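Local coordinates for coat protein (Leviviridae sp., PDB 6YFR) that forms the icosahedral virus-like particle of an ssRNA bacteriophage as a shell of interlocked dimers, probably packaging the RNA genome in the native virion, at the interface of chains A and B. Numbering follows the deposited sequence. Chains: chain A/B, coat protein.

The four contacts are patches of one two-fold symmetric dimer interface, so each has a twin with the chains exchanged. Contacts 3 and 4 are nearest, about 16 Å between the centres of their C-alpha atoms. Both use helix 90-107 of chain A. Contacts 2 and 4 lie about 33 Å apart but share strands 47-59 and 70-82 and helix 90-107. Residues 73 and 94 serve in both, with the chains exchanged. Contact 1 lies about 24 Å from each of the others. Together they join sheet edges, helices and chain termini, so the two chains are interlocked rather than merely touching.

Contact 1: the interface of chains A and B. Residues chain A 11-18; chain B 116-118.
A:Pro14 and B:Leu117 both have turn-like, helix-region backbone torsions, and the N-H of B:Leu117 meets the carbonyl oxygen of A:Pro14 in the carbonyl plane, on a lone pair, with N to O at 3.1 Å and 159° at the hydrogen. In this part of the coat protein dimer interface, the bond fixes the C-terminal segment of chain B against the loop that leads into strand 16-22 of chain A. B:Leu117 is the main side chain. Its CG lies anti to the carbonyl carbon (chi1 -72°), and the branch reaches into the bend of the chain A loop. B:Leu117 CD1 touches the backbone, 3.6 Å from A:Thr13 O and 3.5 Å from A:Gly16 C. B:Leu117 CB packs 3.7 Å from A:Pro11 CB. The loop is braced from within: the A:Thr13 hydroxyl OG1 donates to A:Leu15 O, in the carbonyl plane. B:Leu118 runs alongside A:Pro14, pointing the same way, with CD1 3.9 Å from the ring carbon CD. Its other methyl, CD2, turns towards the carbonyls of A:Pro11 and A:Val12. B:Asn116 folds its amide back, so that OD1 accepts the N-H of B:Leu118 at 2.9 Å. This holds the amide beside the proline, where B:Asn116 CG lies 3.7 Å from A:Pro14 CB.

Contact 2: the interface of chains A and B. Residues chain A 56, 72-74, 113; chain B 79-80, 94, 97.
This is a strand-to-strand and helix-to-sheet interface within the coat protein dimer, and it helps merge the sheets of the two chains. Strand 70-82 of chain A meets its copy in chain B. B:Thr80 carries the polar grip. B:Thr80 N donates to A:Arg74 O at 2.9 Å, nearly along the C=O axis. Its hydroxyl stands between the backbone N and the carbonyl carbon (chi1 69°), which turns OG1 towards chain A. There B:Thr80 OG1 accepts the backbone N-H of A:Arg74 at 2.8 Å, with 161° at the hydrogen. A side-chain oxygen thus takes the place of a backbone carbonyl in the pairing. The B:Thr80 methyl CG2 is modelled 3.6 Å from A:Arg74 CB, but A:Arg74 is poorly ordered, so its side chain carries little weight. Above the strands the contact is apolar. A:Ile73 and B:Thr94 cross at about a right angle, and the threonine methyl CG2 touches the isoleucine tip CD1 at 3.7 Å. B:Val97 approaches A:Tyr56 obliquely, its CG2 3.6 Å from the tyrosine CB, so the root of the side chain makes the contact. Helix 90-107 of chain B therefore lies across strands 47-59 and 70-82 of chain A, over the line where the two sheets join.

Contact 3: the interface of chains A and B. Residues chain A 95-96, 99-100, 103; chain B 1-3, 109.
Helix 90-107 of chain A receives the N-terminus of chain B within the dimer, pointing two aspartate carboxylates, one turn apart, at it. Both have CG anti to the carbonyl carbon (chi1 -68° for A:Asp96, -69° for A:Asp99). The terminal amine, B:Ala1 N, sits between them and donates to A:Asp96 OD1 at 2.8 Å and to A:Asp99 OD2 at 2.6 Å; each oxygen uses its anti lone pair. The two carboxylates probably stabilise a positive charge on the amine. B:Arg109 reaches A:Asp99 with an extended chain, crossing it at about a right angle. B:Arg109 NH2 forms a salt bridge with A:Asp99 OD1, modelled too short at 2.4 Å for the length to carry meaning. The carboxylate and guanidinium planes are 68° apart: NH2 approaches OD1 from above the carboxylate plane, while A:Asp99 OD2 meets the guanidinium edge in plane, 3.0 Å from B:Arg109 NH2. A:Asp99 thus links the N-terminus of chain B to its helix 109-114. A:Thr100 OG1, one turn on from A:Asp96, donates to A:Asp96 O and accepts from B:Leu3 N at 2.9 Å. The B:Leu3 side chain crosses the threonine obliquely. One turn beyond A:Asp99, A:Ser103 OG receives a weak hydrogen bond from B:Ser2 OG at 3.0 Å and donates to A:Asp99 O.

Contact 4: the interface of chains A and B. Residues chain A 82, 85, 87-90, 93-94; chain B 58-62, 71, 73.
Polar contacts gather where the loop before helix 90-107 of chain A meets the turn after strand 47-59 of chain B. A:Asn87 has CG anti to its backbone N (chi1 -169°), and its amide bridges the two chains. A:Asn87 ND2 donates to B:Pro59 O at 3.1 Å; the acceptor lies in the amide plane, but the N-H comes from above the carbonyl plane. A:Asn87 OD1 accepts from A:Asp89 N at 2.7 Å, which fixes the amide's rotation and braces the start of the helix. B:Asn62 OD1 accepts the backbone N-H of A:Thr88 at 2.9 Å, on a lone pair. The two asparagine amides cross obliquely, their planes 74° apart. As modelled, A:Asn87 OD1 and B:Asn62 OD1 clash at 2.9 Å, since both can only accept. Apolar contacts fill the other end. A:Leu82 crosses B:Ile73 at about a right angle, and A:Leu82 CD1 also touches B:Asp71 CB at 3.8 Å. B:Ile58 CD1 touches A:Val90 CG2, the two side chains crossing at about a right angle, and A:Asp89 CB. B:Ile73 CD1 packs 4.0 Å from A:Arg93 CB. In the fold, the first turns of helix 90-107 of chain A, with the loop before them, thus rest on the ends of strands 47-59 and 70-82 of chain B.

Contact 1: the interface of chains A and B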
# COMPACT_ATOMS: atom_id res chain seq x y z
N PRO A 11 37.47 -61.67 28.42
CA PRO A 11 36.16 -61.25 28.94
C PRO A 11 36.30 -60.54 30.27
O PRO A 11 37.08 -60.93 31.14
CB PRO A 11 35.39 -62.57 29.06
CG PRO A 11 36.44 -63.60 29.22
CD PRO A 11 37.59 -63.14 28.36
N VAL A 12 35.51 -59.49 30.42
CA VAL A 12 35.57 -58.61 31.57
C VAL A 12 34.33 -58.78 32.45
O VAL A 12 34.44 -59.02 33.66
CB VAL A 12 35.72 -57.15 31.11
CG1 VAL A 12 35.75 -56.21 32.28
CG2 VAL A 12 36.96 -57.00 30.22
N THR A 13 33.16 -58.69 31.85
CA THR A 13 31.87 -58.84 32.50
C THR A 13 31.04 -59.83 31.69
O THR A 13 31.36 -60.10 30.53
CB THR A 13 31.15 -57.49 32.60
OG1 THR A 13 31.05 -56.91 31.30
CG2 THR A 13 31.92 -56.55 33.52
N PRO A 14 29.98 -60.39 32.27
CA PRO A 14 29.12 -61.31 31.51
C PRO A 14 28.61 -60.73 30.20
O PRO A 14 28.51 -61.46 29.20
CB PRO A 14 27.97 -61.61 32.49
CG PRO A 14 28.07 -60.55 33.54
CD PRO A 14 29.52 -60.27 33.66
N LEU A 15 28.30 -59.44 30.16
CA LEU A 15 27.92 -58.77 28.93
C LEU A 15 29.10 -57.98 28.39
O LEU A 15 30.00 -57.58 29.13
CB LEU A 15 26.73 -57.84 29.16
CG LEU A 15 25.53 -58.53 29.81
CD1 LEU A 15 24.49 -57.49 30.18
CD2 LEU A 15 24.94 -59.56 28.86
N GLY A 16 29.10 -57.77 27.07
CA GLY A 16 30.17 -57.04 26.43
C GLY A 16 30.78 -57.79 25.26
O GLY A 16 30.08 -58.53 24.56
N LYS A 17 32.09 -57.63 25.07
CA LYS A 17 32.81 -58.22 23.95
C LYS A 17 34.08 -58.90 24.45
O LYS A 17 34.73 -58.43 25.39
CB LYS A 17 33.19 -57.17 22.90
CG LYS A 17 32.03 -56.64 22.07
CD LYS A 17 32.53 -55.87 20.85
CE LYS A 17 33.41 -54.69 21.25
NZ LYS A 17 33.83 -53.87 20.08
N SER A 18 34.43 -60.01 23.79
CA SER A 18 35.71 -60.68 23.97
C SER A 18 36.28 -60.96 22.59
O SER A 18 35.53 -61.29 21.66
CB SER A 18 35.55 -61.98 24.76
OG SER A 18 36.71 -62.79 24.68
N ASN B 116 26.88 -65.41 29.14
CA ASN B 116 27.90 -65.02 30.11
C ASN B 116 29.26 -65.25 29.48
O ASN B 116 29.66 -66.40 29.25
CB ASN B 116 27.75 -65.82 31.41
CG ASN B 116 28.56 -65.24 32.55
OD1 ASN B 116 29.68 -64.76 32.36
ND2 ASN B 116 27.99 -65.29 33.75
N LEU B 117 29.99 -64.16 29.20
CA LEU B 117 31.30 -64.27 28.58
C LEU B 117 32.33 -64.92 29.48
O LEU B 117 33.35 -65.42 28.98
CB LEU B 117 31.82 -62.88 28.18
CG LEU B 117 31.15 -62.19 27.00
CD1 LEU B 117 31.57 -60.74 26.99
CD2 LEU B 117 31.56 -62.87 25.72
N LEU B 118 32.11 -64.93 30.80
CA LEU B 118 33.13 -65.37 31.74
C LEU B 118 33.21 -66.88 31.88
O LEU B 118 34.18 -67.36 32.48
CB LEU B 118 32.87 -64.74 33.11
CG LEU B 118 32.90 -63.22 33.16
CD1 LEU B 118 32.47 -62.74 34.52
CD2 LEU B 118 34.30 -62.71 32.84

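Contact 2: the interface of chains A and B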
# COMPACT_ATOMS: atom_id res chain seq x y z
N TYR A 56 37.96 -62.06 8.62
CA TYR A 56 39.24 -62.42 8.02
C TYR A 56 39.55 -61.42 6.92
O TYR A 56 38.86 -61.39 5.89
CB TYR A 56 39.22 -63.85 7.48
CG TYR A 56 40.59 -64.39 7.13
CD1 TYR A 56 41.31 -65.14 8.05
CD2 TYR A 56 41.16 -64.14 5.89
CE1 TYR A 56 42.56 -65.63 7.74
CE2 TYR A 56 42.42 -64.63 5.57
CZ TYR A 56 43.11 -65.38 6.50
OH TYR A 56 44.36 -65.87 6.19
N THR A 72 37.01 -58.35 3.12
CA THR A 72 36.74 -58.98 4.41
C THR A 72 35.83 -60.18 4.19
O THR A 72 34.72 -60.04 3.66
CB THR A 72 36.09 -57.99 5.38
OG1 THR A 72 36.96 -56.87 5.56
CG2 THR A 72 35.85 -58.66 6.72
N ILE A 73 36.31 -61.36 4.58
CA ILE A 73 35.47 -62.54 4.69
C ILE A 73 34.81 -62.49 6.07
O ILE A 73 35.50 -62.58 7.09
CB ILE A 73 36.28 -63.83 4.50
CG1 ILE A 73 37.05 -63.77 3.18
CG2 ILE A 73 35.36 -65.03 4.51
CD1 ILE A 73 37.94 -64.97 2.94
N ARG A 74 33.50 -62.30 6.09
CA ARG A 74 32.74 -62.16 7.32
C ARG A 74 31.86 -63.38 7.53
O ARG A 74 31.15 -63.81 6.61
CB ARG A 74 31.86 -60.91 7.30
CG ARG A 74 32.53 -59.67 7.85
CD ARG A 74 31.54 -58.52 7.97
NE ARG A 74 32.18 -57.29 8.42
CZ ARG A 74 32.74 -56.39 7.62
NH1 ARG A 74 32.72 -56.58 6.30
NH2 ARG A 74 33.30 -55.31 8.12
N LEU A 113 29.23 -73.02 1.02
CA LEU A 113 30.53 -72.59 0.53
C LEU A 113 30.51 -72.23 -0.95
O LEU A 113 31.35 -71.46 -1.41
CB LEU A 113 31.59 -73.67 0.77
CG LEU A 113 31.98 -73.92 2.23
CD1 LEU A 113 32.98 -75.05 2.31
CD2 LEU A 113 32.56 -72.66 2.84
N LEU B 79 27.61 -65.95 5.95
CA LEU B 79 28.97 -66.09 5.46
C LEU B 79 29.10 -65.36 4.13
O LEU B 79 28.22 -65.48 3.27
CB LEU B 79 29.36 -67.56 5.29
CG LEU B 79 30.72 -67.87 4.67
CD1 LEU B 79 31.86 -67.34 5.54
CD2 LEU B 79 30.88 -69.37 4.44
N THR B 80 30.18 -64.60 3.98
CA THR B 80 30.42 -63.83 2.76
C THR B 80 31.33 -64.61 1.81
O THR B 80 32.46 -64.96 2.16
CB THR B 80 31.06 -62.48 3.08
OG1 THR B 80 32.39 -62.69 3.55
CG2 THR B 80 30.25 -61.75 4.15
N THR B 94 37.88 -69.00 3.10
CA THR B 94 36.47 -69.10 3.48
C THR B 94 36.19 -70.42 4.18
O THR B 94 35.44 -70.46 5.17
CB THR B 94 35.57 -68.94 2.25
OG1 THR B 94 36.04 -69.81 1.21
CG2 THR B 94 35.58 -67.51 1.74
N VAL B 97 37.48 -70.04 7.64
CA VAL B 97 36.62 -69.19 8.44
C VAL B 97 35.40 -69.96 8.92
O VAL B 97 35.01 -69.87 10.09
CB VAL B 97 36.22 -67.94 7.63
CG1 VAL B 97 35.06 -67.23 8.28
CG2 VAL B 97 37.40 -67.00 7.50

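Contact 3: the interface of chains A and B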
# COMPACT_ATOMS: atom_id res chain seq x y z
N VAL A 95 18.74 -74.92 23.29
CA VAL A 95 19.74 -75.94 23.02
C VAL A 95 19.43 -76.66 21.71
O VAL A 95 20.31 -76.87 20.87
CB VAL A 95 19.84 -76.93 24.19
CG1 VAL A 95 20.63 -78.16 23.78
CG2 VAL A 95 20.50 -76.27 25.39
N ASP A 96 18.16 -77.04 21.53
CA ASP A 96 17.76 -77.73 20.30
C ASP A 96 17.99 -76.85 19.08
O ASP A 96 18.40 -77.34 18.02
CB ASP A 96 16.30 -78.16 20.40
CG ASP A 96 16.07 -79.24 21.44
OD1 ASP A 96 17.06 -79.92 21.81
OD2 ASP A 96 14.91 -79.42 21.87
N ASP A 99 21.67 -76.77 18.27
CA ASP A 99 22.07 -78.04 17.67
C ASP A 99 21.57 -78.15 16.24
O ASP A 99 22.27 -78.69 15.37
CB ASP A 99 21.56 -79.21 18.52
CG ASP A 99 22.27 -79.31 19.85
OD1 ASP A 99 23.44 -78.88 19.93
OD2 ASP A 99 21.66 -79.81 20.82
N THR A 100 20.36 -77.64 15.96
CA THR A 100 19.86 -77.63 14.59
C THR A 100 20.74 -76.75 13.71
O THR A 100 21.00 -77.09 12.55
CB THR A 100 18.42 -77.14 14.57
OG1 THR A 100 17.64 -77.90 15.50
CG2 THR A 100 17.83 -77.29 13.18
N SER A 103 23.88 -78.75 13.01
CA SER A 103 23.55 -79.83 12.08
C SER A 103 23.38 -79.30 10.67
O SER A 103 23.80 -79.96 9.71
CB SER A 103 22.27 -80.53 12.54
OG SER A 103 22.44 -81.10 13.83
N ALA B 1 19.50 -81.13 21.16
CA ALA B 1 19.04 -82.12 20.19
C ALA B 1 18.67 -81.46 18.87
O ALA B 1 17.81 -80.59 18.83
CB ALA B 1 17.85 -82.88 20.73
N SER B 2 19.32 -81.90 17.80
CA SER B 2 18.96 -81.43 16.47
C SER B 2 17.49 -81.72 16.21
O SER B 2 17.01 -82.83 16.44
CB SER B 2 19.84 -82.10 15.41
OG SER B 2 19.50 -81.66 14.11
N LEU B 3 16.77 -80.71 15.73
CA LEU B 3 15.34 -80.88 15.49
C LEU B 3 15.11 -81.64 14.19
O LEU B 3 15.86 -81.47 13.23
CB LEU B 3 14.65 -79.52 15.43
CG LEU B 3 14.59 -78.72 16.73
CD1 LEU B 3 13.99 -77.34 16.50
CD2 LEU B 3 13.78 -79.48 17.77
N ARG B 109 30.16 -73.08 23.81
CA ARG B 109 28.75 -73.48 23.84
C ARG B 109 28.07 -73.03 25.13
O ARG B 109 26.97 -72.46 25.09
CB ARG B 109 28.63 -75.00 23.67
CG ARG B 109 27.26 -75.53 24.00
CD ARG B 109 27.04 -76.89 23.36
NE ARG B 109 25.61 -77.13 23.15
CZ ARG B 109 25.13 -78.08 22.36
NH1 ARG B 109 25.95 -78.90 21.72
NH2 ARG B 109 23.82 -78.23 22.23

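Contact 4: the interface of chains A and B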
# COMPACT_ATOMS: atom_id res chain seq x y z
N LEU A 82 15.90 -65.86 25.49
CA LEU A 82 14.76 -65.18 26.09
C LEU A 82 14.97 -65.02 27.59
O LEU A 82 15.34 -65.97 28.28
CB LEU A 82 13.48 -65.97 25.82
CG LEU A 82 13.17 -66.26 24.35
CD1 LEU A 82 12.00 -67.24 24.24
CD2 LEU A 82 12.86 -64.98 23.61
N SER A 85 10.59 -65.03 29.75
CA SER A 85 9.58 -66.03 29.43
C SER A 85 9.34 -66.93 30.63
O SER A 85 10.28 -67.36 31.31
CB SER A 85 10.01 -66.88 28.23
OG SER A 85 9.03 -67.84 27.92
N ASN A 87 7.84 -69.83 30.20
CA ASN A 87 7.86 -71.19 29.68
C ASN A 87 9.17 -71.86 30.06
O ASN A 87 10.25 -71.36 29.73
CB ASN A 87 7.67 -71.17 28.17
CG ASN A 87 7.41 -72.55 27.59
OD1 ASN A 87 7.87 -73.57 28.12
ND2 ASN A 87 6.67 -72.60 26.48
N THR A 88 9.09 -72.99 30.75
CA THR A 88 10.28 -73.72 31.17
C THR A 88 10.95 -74.48 30.03
O THR A 88 12.06 -74.99 30.23
CB THR A 88 9.93 -74.68 32.30
OG1 THR A 88 9.02 -75.68 31.82
CG2 THR A 88 9.29 -73.93 33.46
N ASP A 89 10.31 -74.56 28.86
CA ASP A 89 10.93 -75.22 27.71
C ASP A 89 12.02 -74.37 27.06
O ASP A 89 12.71 -74.88 26.17
CB ASP A 89 9.88 -75.56 26.65
CG ASP A 89 8.83 -76.52 27.16
OD1 ASP A 89 9.09 -77.21 28.15
OD2 ASP A 89 7.74 -76.58 26.55
N VAL A 90 12.18 -73.11 27.47
CA VAL A 90 13.02 -72.18 26.73
C VAL A 90 14.46 -72.68 26.67
O VAL A 90 15.11 -72.62 25.62
CB VAL A 90 12.93 -70.77 27.34
CG1 VAL A 90 14.01 -69.87 26.76
CG2 VAL A 90 11.56 -70.18 27.08
N ARG A 93 14.80 -75.82 24.42
CA ARG A 93 14.53 -75.48 23.03
C ARG A 93 15.62 -74.60 22.43
O ARG A 93 15.92 -74.73 21.25
CB ARG A 93 13.16 -74.81 22.91
CG ARG A 93 11.98 -75.73 23.23
CD ARG A 93 11.95 -76.99 22.36
NE ARG A 93 12.74 -78.08 22.92
CZ ARG A 93 12.30 -78.94 23.83
NH1 ARG A 93 11.05 -78.83 24.29
NH2 ARG A 93 13.09 -79.90 24.29
N THR A 94 16.23 -73.70 23.22
CA THR A 94 17.39 -72.97 22.73
C THR A 94 18.54 -73.92 22.43
O THR A 94 19.25 -73.76 21.43
CB THR A 94 17.82 -71.90 23.75
OG1 THR A 94 17.92 -72.50 25.05
CG2 THR A 94 16.82 -70.75 23.79
N ILE B 58 7.74 -70.19 20.19
CA ILE B 58 7.45 -70.84 21.47
C ILE B 58 6.48 -69.96 22.25
O ILE B 58 6.64 -68.72 22.28
CB ILE B 58 8.75 -71.12 22.24
CG1 ILE B 58 8.48 -71.92 23.52
CG2 ILE B 58 9.50 -69.82 22.56
CD1 ILE B 58 9.75 -72.37 24.21
N PRO B 59 5.45 -70.53 22.87
CA PRO B 59 4.51 -69.71 23.64
C PRO B 59 5.14 -69.16 24.90
O PRO B 59 6.01 -69.78 25.52
CB PRO B 59 3.37 -70.68 23.97
CG PRO B 59 3.99 -72.04 23.88
CD PRO B 59 5.02 -71.94 22.79
N SER B 60 4.70 -67.96 25.28
CA SER B 60 5.28 -67.27 26.43
C SER B 60 4.97 -67.97 27.75
O SER B 60 5.65 -67.71 28.75
CB SER B 60 4.78 -65.83 26.49
OG SER B 60 3.38 -65.78 26.70
N THR B 61 3.96 -68.84 27.78
CA THR B 61 3.58 -69.56 28.98
C THR B 61 3.58 -71.06 28.70
O THR B 61 3.56 -71.51 27.55
CB THR B 61 2.21 -69.12 29.49
OG1 THR B 61 1.24 -69.29 28.44
CG2 THR B 61 2.24 -67.66 29.91
N ASN B 62 3.59 -71.84 29.79
CA ASN B 62 3.62 -73.30 29.65
C ASN B 62 2.29 -73.84 29.15
O ASN B 62 2.26 -74.85 28.43
CB ASN B 62 4.00 -73.94 30.98
CG ASN B 62 5.46 -73.74 31.33
OD1 ASN B 62 6.35 -74.05 30.53
ND2 ASN B 62 5.71 -73.21 32.52
N ASP B 71 6.79 -65.89 21.60
CA ASP B 71 8.16 -65.46 21.47
C ASP B 71 8.84 -66.28 20.37
O ASP B 71 8.38 -67.36 19.99
CB ASP B 71 8.91 -65.62 22.79
CG ASP B 71 8.19 -64.95 23.95
OD1 ASP B 71 7.74 -63.80 23.79
OD2 ASP B 71 8.08 -65.58 25.02
N ILE B 73 12.59 -67.83 19.31
CA ILE B 73 14.00 -68.14 19.47
C ILE B 73 14.63 -68.09 18.07
O ILE B 73 14.29 -68.91 17.21
CB ILE B 73 14.22 -69.50 20.13
CG1 ILE B 73 13.44 -69.57 21.45
CG2 ILE B 73 15.69 -69.75 20.38
CD1 ILE B 73 13.53 -70.91 22.14